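Local coordinates for protein SAM dependent methyltransferase (Agrobacterium tumefaciens, PDB 2IGT) that binds S-adenosylmethionine and probably transfers its methyl group to an acceptor substrate, at residues W141-N146 / F324-P329; V119-R124 / T164-L169; I305-L310 / P315-S320; G60-V65 / E110-S115. One frame throughout, in Å; residues are numbered along the deposited sequence. Where two conformers were deposited one is given.

Interaction 1 of 4, residues W141-N146 / F324-P329. With ACY (acetic acid), chain H.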
# COMPACT_ATOMS: atom_id res chain seq x y z
N TRP A 141 34.03 -2.44 5.59
CA TRP A 141 34.29 -1.06 6.04
C TRP A 141 35.75 -0.81 6.33
O TRP A 141 36.26 0.30 6.06
CB TRP A 141 33.47 -0.68 7.27
CG TRP A 141 32.01 -0.90 7.13
CD1 TRP A 141 31.28 -0.92 5.97
CD2 TRP A 141 31.09 -1.11 8.20
NE1 TRP A 141 29.95 -1.18 6.27
CE2 TRP A 141 29.81 -1.29 7.63
CE3 TRP A 141 31.22 -1.17 9.60
CZ2 TRP A 141 28.66 -1.53 8.40
CZ3 TRP A 141 30.08 -1.43 10.37
CH2 TRP A 141 28.82 -1.60 9.76
N GLU A 142 36.42 -1.83 6.88
CA GLU A 142 37.85 -1.79 7.15
C GLU A 142 38.67 -1.67 5.86
O GLU A 142 39.62 -0.86 5.79
CB GLU A 142 38.28 -3.00 7.99
CG GLU A 142 37.86 -2.84 9.46
CD GLU A 142 37.97 -4.11 10.31
OE1 GLU A 142 37.93 -5.25 9.77
OE2 GLU A 142 38.09 -3.96 11.54
N TRP A 143 38.31 -2.47 4.86
CA TRP A 143 38.91 -2.41 3.52
C TRP A 143 38.72 -0.99 2.94
O TRP A 143 39.67 -0.38 2.45
CB TRP A 143 38.35 -3.49 2.58
CG TRP A 143 38.85 -3.28 1.18
CD1 TRP A 143 39.99 -3.80 0.61
CD2 TRP A 143 38.24 -2.46 0.18
NE1 TRP A 143 40.13 -3.33 -0.69
CE2 TRP A 143 39.07 -2.51 -0.97
CE3 TRP A 143 37.06 -1.68 0.15
CZ2 TRP A 143 38.75 -1.81 -2.16
CZ3 TRP A 143 36.75 -0.99 -1.03
CH2 TRP A 143 37.59 -1.05 -2.16
N LEU A 144 37.50 -0.47 3.05
CA LEU A 144 37.15 0.87 2.58
C LEU A 144 37.91 1.99 3.32
O LEU A 144 38.50 2.85 2.68
CB LEU A 144 35.63 1.05 2.73
CG LEU A 144 35.04 2.42 2.45
CD1 LEU A 144 35.23 2.78 0.99
CD2 LEU A 144 33.53 2.42 2.83
N LYS A 145 37.89 1.97 4.65
CA LYS A 145 38.66 2.92 5.46
C LYS A 145 40.13 2.94 5.04
O LYS A 145 40.67 4.03 4.76
CB LYS A 145 38.51 2.60 6.97
CG LYS A 145 39.15 3.63 7.94
CD LYS A 145 38.73 3.29 9.38
CE LYS A 145 39.35 4.20 10.47
NZ LYS A 145 40.80 4.13 10.43
N ASN A 146 40.76 1.77 5.00
CA ASN A 146 42.16 1.66 4.56
C ASN A 146 42.39 2.27 3.16
O ASN A 146 43.32 3.06 2.97
CB ASN A 146 42.64 0.21 4.55
CG ASN A 146 44.05 0.06 3.97
OD1 ASN A 146 44.24 -0.37 2.83
ND2 ASN A 146 45.05 0.49 4.74
N PHE A 324 30.00 -12.06 -1.11
CA PHE A 324 30.68 -10.86 -1.59
C PHE A 324 31.54 -11.22 -2.78
O PHE A 324 31.99 -12.37 -2.94
CB PHE A 324 31.55 -10.21 -0.51
CG PHE A 324 32.86 -10.95 -0.27
CD1 PHE A 324 32.90 -12.06 0.57
CD2 PHE A 324 34.04 -10.54 -0.89
CE1 PHE A 324 34.09 -12.77 0.78
CE2 PHE A 324 35.24 -11.22 -0.69
CZ PHE A 324 35.27 -12.35 0.15
N SER A 325 31.77 -10.22 -3.60
CA SER A 325 32.76 -10.28 -4.65
C SER A 325 33.37 -8.89 -4.80
O SER A 325 32.65 -7.90 -4.89
CB SER A 325 32.11 -10.71 -5.97
OG SER A 325 33.12 -10.86 -6.95
N ARG A 326 34.70 -8.82 -4.82
CA ARG A 326 35.41 -7.56 -4.87
C ARG A 326 36.46 -7.57 -5.98
O ARG A 326 37.36 -8.43 -6.00
CB ARG A 326 36.08 -7.29 -3.52
CG ARG A 326 36.93 -6.02 -3.46
CD ARG A 326 37.44 -5.85 -2.04
NE ARG A 326 38.43 -6.88 -1.77
CZ ARG A 326 38.65 -7.45 -0.59
NH1 ARG A 326 37.93 -7.10 0.48
NH2 ARG A 326 39.59 -8.37 -0.50
N TRP A 327 36.33 -6.62 -6.90
CA TRP A 327 37.35 -6.36 -7.90
C TRP A 327 38.28 -5.26 -7.38
O TRP A 327 37.82 -4.25 -6.84
CB TRP A 327 36.75 -5.94 -9.27
CG TRP A 327 37.87 -5.54 -10.25
CD1 TRP A 327 38.60 -6.38 -11.06
CD2 TRP A 327 38.43 -4.23 -10.42
NE1 TRP A 327 39.55 -5.65 -11.76
CE2 TRP A 327 39.47 -4.33 -11.37
CE3 TRP A 327 38.14 -2.97 -9.86
CZ2 TRP A 327 40.22 -3.23 -11.78
CZ3 TRP A 327 38.90 -1.86 -10.28
CH2 TRP A 327 39.92 -2.00 -11.23
N GLU A 328 39.58 -5.45 -7.56
CA GLU A 328 40.59 -4.44 -7.24
C GLU A 328 41.65 -4.48 -8.32
O GLU A 328 41.93 -5.57 -8.87
CB GLU A 328 41.28 -4.76 -5.91
CG GLU A 328 40.44 -4.58 -4.65
CD GLU A 328 41.23 -4.96 -3.42
OE1 GLU A 328 41.28 -6.16 -3.09
OE2 GLU A 328 41.82 -4.07 -2.78
N PRO A 329 42.30 -3.32 -8.58
CA PRO A 329 43.35 -3.32 -9.60
C PRO A 329 44.58 -4.05 -9.11
O PRO A 329 45.45 -4.39 -9.93
CB PRO A 329 43.64 -1.82 -9.80
CG PRO A 329 43.35 -1.22 -8.49
CD PRO A 329 42.14 -1.98 -7.98
C ACY H . 39.96 -8.40 3.41
O ACY H . 39.36 -7.31 3.37
OXT ACY H . 40.24 -9.09 2.40
CH3 ACY H . 40.37 -8.92 4.77
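The indole of Trp143, on helix 138-150, is held by two residues of strand 318-328 in two different ways: Arg326 lies over its face and Glu328 takes its N-H. The contact ties this helix to a strand of the large mixed sheet, and Trp143 also touches Ile228 of strand 228-231. The backbones are well apart, with the CA atoms of Trp143 and Arg326 10.4 Å from each other, and long side chains bridge the gap. Trp143 swings its ring away from the helix with CG anti to the backbone N (chi1 173°), and Arg326 leaves its strand extended until it bends at chi3. That bend lays the guanidinium flat on the indole, the planes 12° apart. CD of Arg326 sits over the five-membered ring as a CH-pi donor, 3.9 Å from the centroid, while CZ is off-centre at 4.5 Å, making a displaced cation-pi stack.

Glu328, alternate to Arg326 on the same side of the strand, brings OE2 to NE1 of Trp143 at 2.8 Å. The oxygen lies close to the indole plane, yet the N-H reaches it from above the carboxylate plane, because the two flat groups stand 82° apart. OE1 of Glu328 turns to NE of Arg326 in a salt bridge of 3.2 Å, a weak hydrogen bond. NH2 of Arg326 bonds OXT of a bound acetic acid, which lies at the guanidinium edge, and NH1 bonds its O.

Stack and hydrogen bond together fix both the tilt and the rotation of the indole. Glu328 and the acetic acid, probably from the crystallisation liquor, probably offset the guanidinium charge, the first only weakly through NE.

Interaction 2 of 4, residues V119-R124 / T164-L169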
# COMPACT_ATOMS: atom_id res chain seq x y z
N VAL A 119 32.64 5.26 14.13
CA VAL A 119 31.45 5.96 13.64
C VAL A 119 30.28 5.72 14.61
O VAL A 119 29.96 4.56 14.93
CB VAL A 119 31.07 5.40 12.22
CG1 VAL A 119 29.68 5.83 11.79
CG2 VAL A 119 32.11 5.86 11.19
N GLU A 120 29.63 6.80 15.05
CA GLU A 120 28.47 6.72 15.94
C GLU A 120 27.16 6.71 15.14
O GLU A 120 26.97 7.52 14.23
CB GLU A 120 28.49 7.87 16.95
CG GLU A 120 29.48 7.68 18.12
CD GLU A 120 30.93 7.89 17.74
OE1 GLU A 120 31.21 8.82 16.93
OE2 GLU A 120 31.79 7.15 18.24
N PHE A 121 26.26 5.79 15.48
CA PHE A 121 25.01 5.60 14.75
C PHE A 121 23.95 5.02 15.69
O PHE A 121 24.26 4.70 16.83
CB PHE A 121 25.20 4.70 13.51
CG PHE A 121 25.65 3.30 13.84
CD1 PHE A 121 26.99 3.01 14.00
CD2 PHE A 121 24.72 2.26 13.94
CE1 PHE A 121 27.41 1.71 14.31
CE2 PHE A 121 25.12 0.97 14.26
CZ PHE A 121 26.48 0.69 14.43
N LEU A 122 22.73 4.89 15.20
CA LEU A 122 21.63 4.39 16.03
C LEU A 122 21.25 2.96 15.67
O LEU A 122 21.04 2.64 14.50
CB LEU A 122 20.39 5.29 15.91
CG LEU A 122 20.56 6.76 16.33
CD1 LEU A 122 19.37 7.59 15.85
CD2 LEU A 122 20.77 6.86 17.85
N GLY A 123 21.15 2.11 16.69
CA GLY A 123 20.34 0.90 16.58
C GLY A 123 18.89 1.32 16.58
O GLY A 123 18.53 2.34 17.19
N ARG A 124 18.03 0.58 15.88
CA ARG A 124 16.63 0.99 15.74
C ARG A 124 15.69 -0.20 15.71
O ARG A 124 15.88 -1.12 14.90
CB ARG A 124 16.44 1.86 14.47
CG ARG A 124 15.05 2.47 14.28
CD ARG A 124 14.99 3.37 13.04
NE ARG A 124 16.05 4.39 13.03
CZ ARG A 124 15.90 5.63 13.49
NH1 ARG A 124 14.74 6.02 14.00
NH2 ARG A 124 16.92 6.47 13.46
N THR A 164 21.24 2.33 6.15
CA THR A 164 21.46 3.30 7.20
C THR A 164 22.82 4.00 7.08
O THR A 164 23.15 4.82 7.92
CB THR A 164 21.31 2.67 8.60
OG1 THR A 164 22.22 1.57 8.72
CG2 THR A 164 19.83 2.18 8.84
N GLY A 165 23.58 3.66 6.04
CA GLY A 165 24.75 4.45 5.63
C GLY A 165 25.99 4.39 6.48
O GLY A 165 26.83 5.27 6.39
N VAL A 166 26.18 3.32 7.26
CA VAL A 166 27.41 3.25 8.07
C VAL A 166 28.67 3.24 7.17
O VAL A 166 29.66 3.89 7.47
CB VAL A 166 27.40 2.07 9.07
CG1 VAL A 166 28.76 1.95 9.81
CG2 VAL A 166 26.31 2.30 10.08
N ALA A 167 28.60 2.54 6.02
CA ALA A 167 29.74 2.58 5.07
C ALA A 167 29.99 4.00 4.57
O ALA A 167 31.14 4.42 4.38
CB ALA A 167 29.52 1.62 3.89
N SER A 168 28.90 4.72 4.29
CA SER A 168 29.00 6.09 3.81
C SER A 168 29.72 6.94 4.84
O SER A 168 30.55 7.78 4.50
CB SER A 168 27.60 6.66 3.55
OG SER A 168 26.95 5.86 2.57
N LEU A 169 29.41 6.70 6.12
CA LEU A 169 29.98 7.50 7.19
C LEU A 169 31.46 7.16 7.44
O LEU A 169 32.28 8.06 7.66
CB LEU A 169 29.14 7.36 8.48
CG LEU A 169 27.70 7.87 8.34
CD1 LEU A 169 26.93 7.64 9.63
CD2 LEU A 169 27.62 9.36 7.89
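Val119 and Leu169 meet where strand 119-124 runs over the first turn of helix 166-173. Followed outward, the Val119 side chain divides its contacts between two branches. CB points to the helix; CG1, anti to the backbone N (chi1 167°), rests against CB of Leu169 at 3.7 Å and CD1 of Leu169 at 3.9 Å, and makes a looser contact with CG1 of Val166. The other branch, CG2, lies near the carbonyl carbon of Leu169, 4.0 Å away. The side chains of Val119 and Leu169 cross at about a right angle.

The helix follows the strand 156-160 of the methyltransferase sheet, as the first helix after the first strand does in Rossmann-like S-adenosylmethionine-dependent enzymes, and Gly165 is its N-cap. Strand 119-124 belongs instead to a two-stranded antiparallel hairpin with strand 111-116, so the contact packs this hairpin against the S-adenosylmethionine-binding domain.

Two residues along the strand, Phe121 turns one ring face to Val166. CG2 of Val166 sits over that face, 4.1 Å from the centroid and 16° off the ring normal, a CH-pi contact displaced toward CG of Phe121. Leu114 and Leu116 of the hairpin partner also touch Phe121, and Asn194 of helix 185-198 packs on both Phe121 and Leu169.

Interaction 3 of 4, residues I305-L310 / P315-S320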
# COMPACT_ATOMS: atom_id res chain seq x y z
N ILE A 305 30.22 -14.31 10.60
CA ILE A 305 30.45 -13.89 11.97
C ILE A 305 30.74 -15.15 12.77
O ILE A 305 30.04 -16.16 12.64
CB ILE A 305 29.15 -13.28 12.60
CG1 ILE A 305 28.66 -12.05 11.83
CG2 ILE A 305 29.38 -12.97 14.09
CD1 ILE A 305 27.17 -11.64 12.15
N ARG A 306 31.74 -15.08 13.63
CA ARG A 306 31.99 -16.16 14.54
C ARG A 306 31.43 -15.83 15.93
O ARG A 306 31.65 -14.73 16.45
CB ARG A 306 33.49 -16.48 14.62
CG ARG A 306 33.75 -17.81 15.34
CD ARG A 306 35.21 -18.22 15.29
NE ARG A 306 35.69 -18.57 13.94
CZ ARG A 306 35.61 -19.78 13.39
NH1 ARG A 306 35.02 -20.79 14.04
NH2 ARG A 306 36.10 -19.98 12.17
N GLU A 307 30.70 -16.77 16.52
CA GLU A 307 30.23 -16.62 17.90
C GLU A 307 31.39 -16.21 18.79
O GLU A 307 32.53 -16.68 18.62
CB GLU A 307 29.67 -17.93 18.45
CG GLU A 307 28.39 -18.36 17.81
CD GLU A 307 27.94 -19.71 18.31
OE1 GLU A 307 28.82 -20.55 18.64
OE2 GLU A 307 26.72 -19.92 18.33
N ALA A 308 31.11 -15.33 19.74
CA ALA A 308 32.17 -14.86 20.63
C ALA A 308 31.98 -15.34 22.07
O ALA A 308 32.87 -15.21 22.90
CB ALA A 308 32.31 -13.34 20.54
N GLY A 309 30.82 -15.92 22.36
CA GLY A 309 30.51 -16.37 23.71
C GLY A 309 30.32 -15.22 24.67
O GLY A 309 30.16 -14.06 24.24
N LEU A 310 30.28 -15.53 25.96
CA LEU A 310 30.02 -14.54 27.00
C LEU A 310 31.21 -13.66 27.26
O LEU A 310 31.29 -12.51 26.83
CB LEU A 310 29.67 -15.24 28.32
CG LEU A 310 28.25 -15.76 28.53
CD1 LEU A 310 28.10 -16.21 29.99
CD2 LEU A 310 27.23 -14.69 28.17
N PRO A 315 36.20 -18.24 20.54
CA PRO A 315 35.79 -18.68 19.18
C PRO A 315 34.82 -19.88 19.21
O PRO A 315 35.07 -20.89 19.90
CB PRO A 315 37.12 -19.05 18.50
CG PRO A 315 38.12 -19.23 19.63
CD PRO A 315 37.66 -18.33 20.74
N GLY A 316 33.69 -19.73 18.50
CA GLY A 316 32.63 -20.74 18.50
C GLY A 316 32.31 -21.10 17.06
O GLY A 316 33.22 -21.21 16.23
N ARG A 317 31.02 -21.24 16.77
CA ARG A 317 30.55 -21.62 15.44
C ARG A 317 30.53 -20.43 14.48
O ARG A 317 30.42 -19.28 14.92
CB ARG A 317 29.12 -22.19 15.50
CG ARG A 317 28.98 -23.70 15.85
CD ARG A 317 29.00 -23.96 17.35
NE ARG A 317 28.04 -23.14 18.11
CZ ARG A 317 26.94 -23.59 18.71
NH1 ARG A 317 26.58 -24.88 18.65
NH2 ARG A 317 26.18 -22.74 19.40
N VAL A 318 30.55 -20.74 13.19
CA VAL A 318 30.50 -19.75 12.10
C VAL A 318 29.03 -19.56 11.69
O VAL A 318 28.33 -20.54 11.41
CB VAL A 318 31.36 -20.27 10.88
CG1 VAL A 318 31.15 -19.47 9.63
CG2 VAL A 318 32.86 -20.29 11.24
N LEU A 319 28.59 -18.30 11.66
CA LEU A 319 27.31 -17.92 11.08
C LEU A 319 27.56 -17.11 9.81
O LEU A 319 27.98 -15.95 9.87
CB LEU A 319 26.47 -17.10 12.05
CG LEU A 319 25.12 -16.60 11.50
CD1 LEU A 319 24.19 -17.77 11.06
CD2 LEU A 319 24.42 -15.73 12.55
N SER A 320 27.33 -17.73 8.66
CA SER A 320 27.56 -17.06 7.40
C SER A 320 26.37 -16.15 7.11
O SER A 320 25.22 -16.58 7.21
CB SER A 320 27.75 -18.10 6.31
OG SER A 320 27.95 -17.48 5.06
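OE1 of Glu307 is gripped twice by Arg317: by NE at 2.8 Å, in a salt bridge, and by the backbone N at 3.0 Å. Both donors come to the oxygen from the same face of the carboxylate. NE arrives on the syn side, the backbone N from farther above the plane. Beside them NH2 of Arg317 reaches OE2 of Glu307 at 3.1 Å by the syn lone pair, which completes a side-on, two-nitrogen grip with carboxylate and guanidinium planes 46° apart. Glu307 is extended beyond CG, whereas Arg317 folds back at chi2 (85°) and chi3 (51°), and this fold brings its NE to the same oxygen as its own main-chain N-H. OE2 also bonds Ser50 OG.

Arg306 lies on the face that carries Val318. Bent at chi3, it sends NH1 to the carbonyl O of Gly316 at 2.9 Å, with the oxygen near the guanidinium plane, while CG2 of Val318 lies 3.4 Å from NH2 over one face of the group. Its NE is paired with Glu38. The backbone pairing is antiparallel: Ile305 and Leu319 form a hydrogen-bonded pair, Arg306 and Val318 a non-hydrogen-bonded one. Beyond the paired strands Glu307 N bonds Arg317 O at 3.0 Å, and Gly316 N makes a weak bond to Glu307 O.

This is the loop end of the hairpin formed by strands 297-306 and 318-328 of the large mixed sheet. Strand 30-39 lies on the outer side of strand 297-306 and supplies Glu38, and strand 45-51 of the smaller sheet supplies Ser50 and Leu47, which packs on Ile305 and Glu307.

Interaction 4 of 4, residues G60-V65 / E110-S115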
# COMPACT_ATOMS: atom_id res chain seq x y z
N GLY A 60 25.71 -2.84 21.68
CA GLY A 60 25.90 -1.85 22.74
C GLY A 60 25.37 -2.33 24.08
O GLY A 60 25.74 -3.40 24.56
N ASP A 61 24.48 -1.54 24.69
CA ASP A 61 23.90 -1.93 25.97
C ASP A 61 22.75 -2.94 25.92
O ASP A 61 22.33 -3.40 26.96
CB ASP A 61 23.47 -0.70 26.75
CG ASP A 61 24.65 0.10 27.26
OD1 ASP A 61 25.68 -0.51 27.68
OD2 ASP A 61 24.54 1.34 27.25
N TYR A 62 22.24 -3.29 24.74
CA TYR A 62 21.14 -4.25 24.67
C TYR A 62 21.56 -5.67 24.25
O TYR A 62 22.35 -5.84 23.32
CB TYR A 62 20.06 -3.78 23.67
CG TYR A 62 19.31 -2.53 24.03
CD1 TYR A 62 19.16 -2.12 25.37
CD2 TYR A 62 18.69 -1.77 23.04
CE1 TYR A 62 18.46 -0.96 25.70
CE2 TYR A 62 17.96 -0.62 23.36
CZ TYR A 62 17.85 -0.23 24.68
OH TYR A 62 17.14 0.91 24.97
N ARG A 63 20.98 -6.66 24.90
CA ARG A 63 21.12 -8.05 24.48
C ARG A 63 19.83 -8.37 23.75
O ARG A 63 18.75 -8.12 24.29
CB ARG A 63 21.30 -8.92 25.72
CG ARG A 63 21.69 -10.35 25.45
CD ARG A 63 22.54 -10.91 26.59
NE ARG A 63 23.90 -10.32 26.65
CZ ARG A 63 24.86 -10.74 27.48
NH1 ARG A 63 24.61 -11.74 28.33
NH2 ARG A 63 26.07 -10.16 27.47
N VAL A 64 19.95 -8.91 22.53
CA VAL A 64 18.86 -9.05 21.57
C VAL A 64 18.76 -10.50 21.09
O VAL A 64 19.79 -11.13 20.80
CB VAL A 64 19.15 -8.08 20.36
CG1 VAL A 64 18.25 -8.32 19.14
CG2 VAL A 64 19.07 -6.62 20.83
N VAL A 65 17.54 -11.03 21.03
CA VAL A 65 17.29 -12.33 20.40
C VAL A 65 16.54 -12.13 19.08
O VAL A 65 15.52 -11.41 19.02
CB VAL A 65 16.48 -13.27 21.34
CG1 VAL A 65 16.09 -14.59 20.62
CG2 VAL A 65 17.27 -13.55 22.62
N GLU A 110 12.60 3.60 20.68
CA GLU A 110 12.83 3.20 19.29
C GLU A 110 14.31 2.99 18.97
O GLU A 110 14.66 2.11 18.20
CB GLU A 110 12.24 4.26 18.35
CG GLU A 110 12.34 3.89 16.86
CD GLU A 110 12.10 5.08 15.91
OE1 GLU A 110 11.81 6.19 16.41
OE2 GLU A 110 12.20 4.88 14.67
N THR A 111 15.19 3.79 19.56
CA THR A 111 16.61 3.78 19.18
C THR A 111 17.57 3.71 20.36
O THR A 111 17.19 3.96 21.52
CB THR A 111 16.99 5.05 18.35
OG1 THR A 111 16.86 6.21 19.18
CG2 THR A 111 16.13 5.19 17.09
N TRP A 112 18.82 3.38 20.07
CA TRP A 112 19.87 3.37 21.07
C TRP A 112 21.22 3.59 20.41
O TRP A 112 21.43 3.17 19.28
CB TRP A 112 19.83 2.08 21.91
CG TRP A 112 20.27 0.77 21.25
CD1 TRP A 112 21.45 0.11 21.48
CD2 TRP A 112 19.52 -0.04 20.33
NE1 TRP A 112 21.48 -1.07 20.75
CE2 TRP A 112 20.32 -1.18 20.03
CE3 TRP A 112 18.25 0.06 19.75
CZ2 TRP A 112 19.89 -2.20 19.17
CZ3 TRP A 112 17.83 -0.95 18.86
CH2 TRP A 112 18.65 -2.07 18.59
N PRO A 113 22.14 4.28 21.11
CA PRO A 113 23.41 4.65 20.47
C PRO A 113 24.40 3.49 20.35
O PRO A 113 24.56 2.66 21.27
CB PRO A 113 23.95 5.76 21.38
CG PRO A 113 23.39 5.43 22.76
CD PRO A 113 22.06 4.73 22.52
N LEU A 114 25.04 3.41 19.18
CA LEU A 114 26.05 2.40 18.89
C LEU A 114 27.25 3.06 18.23
O LEU A 114 27.14 4.19 17.72
CB LEU A 114 25.49 1.35 17.92
CG LEU A 114 24.39 0.43 18.46
CD1 LEU A 114 23.85 -0.49 17.39
CD2 LEU A 114 24.92 -0.37 19.65
N SER A 115 28.40 2.38 18.24
CA SER A 115 29.54 2.82 17.44
C SER A 115 30.40 1.66 16.97
O SER A 115 30.64 0.72 17.71
CB SER A 115 30.38 3.89 18.16
OG SER A 115 31.28 3.33 19.08
O HOH W 1 23.94 1.12 23.65
O HOH W 2 16.00 1.98 22.93
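Trp112 has CG wedged between its backbone N and carbonyl carbon (chi1 72°), and Tyr62 has CG anti to its carbonyl carbon (chi1 -66°); together these torsions bring the two rings into touch. Strand 62-67, which carries Tyr62, belongs to the five-stranded mixed sheet, and strand 111-116 to the two-stranded hairpin. CD2 of Tyr62 lies over the centre of one face of the indole, 3.3 Å from CD2 of Trp112, and CE2 of Tyr62 is 3.4 Å from CG of Trp112. With planes at 47° and the phenol centroid 4.3 Å from that of the five-membered ring, the pair is oblique, the phenol having its CD2-CE2 side inclined onto the indole.

Farther along, Gly60, in the turn between strands 54-59 and 62-67 and with a positive phi, brings its backbone against the Leu114 methyl, with N of Gly60 3.3 Å from CD2 of Leu114.

Two waters join the segments. One accepts from N of Asp61 at 2.9 Å and donates to O of Pro113; the other accepts from OH of Tyr62 at 2.6 Å and donates to O of Thr111. Trp112 NE1 bonds Tyr59 O, and Phe125 stacks on the indole.

The segments therefore meet directly through two rings and a leucine methyl laid on the Gly60 backbone, without a direct hydrogen bond, while polar groups are joined by water. The water at OH ties the far end of the phenol to the opposite backbone, and the NE1 bond to Tyr59 fixes how the indole is turned.

How the interactions relate
Interactions 2 and 4 share the hairpin of strands 111-116 and 119-124: Phe121 O lies 2.8 Å from Leu114 N, and Gly123 N 2.8 Å from Trp112 O, and within it strand 119-124 meets helix 166-173 while strand 111-116 meets the smaller sheet. Interaction 1 joins this group through Trp141, whose CH2 is 3.6 Å from Val166 CG1. Interactions 1 and 3 use different parts of strand 318-328, their centres 23 Å apart, and interaction 3 is nested within the chain loop closed by interaction 1. The centres of interactions 3 and 4 are 19 Å apart. A bound S-adenosylmethionine lies about 12 Å from the side chain of Val166, and the side chain of Ile305 is about 13 Å from a bound S-adenosylmethionine, so neither touches it.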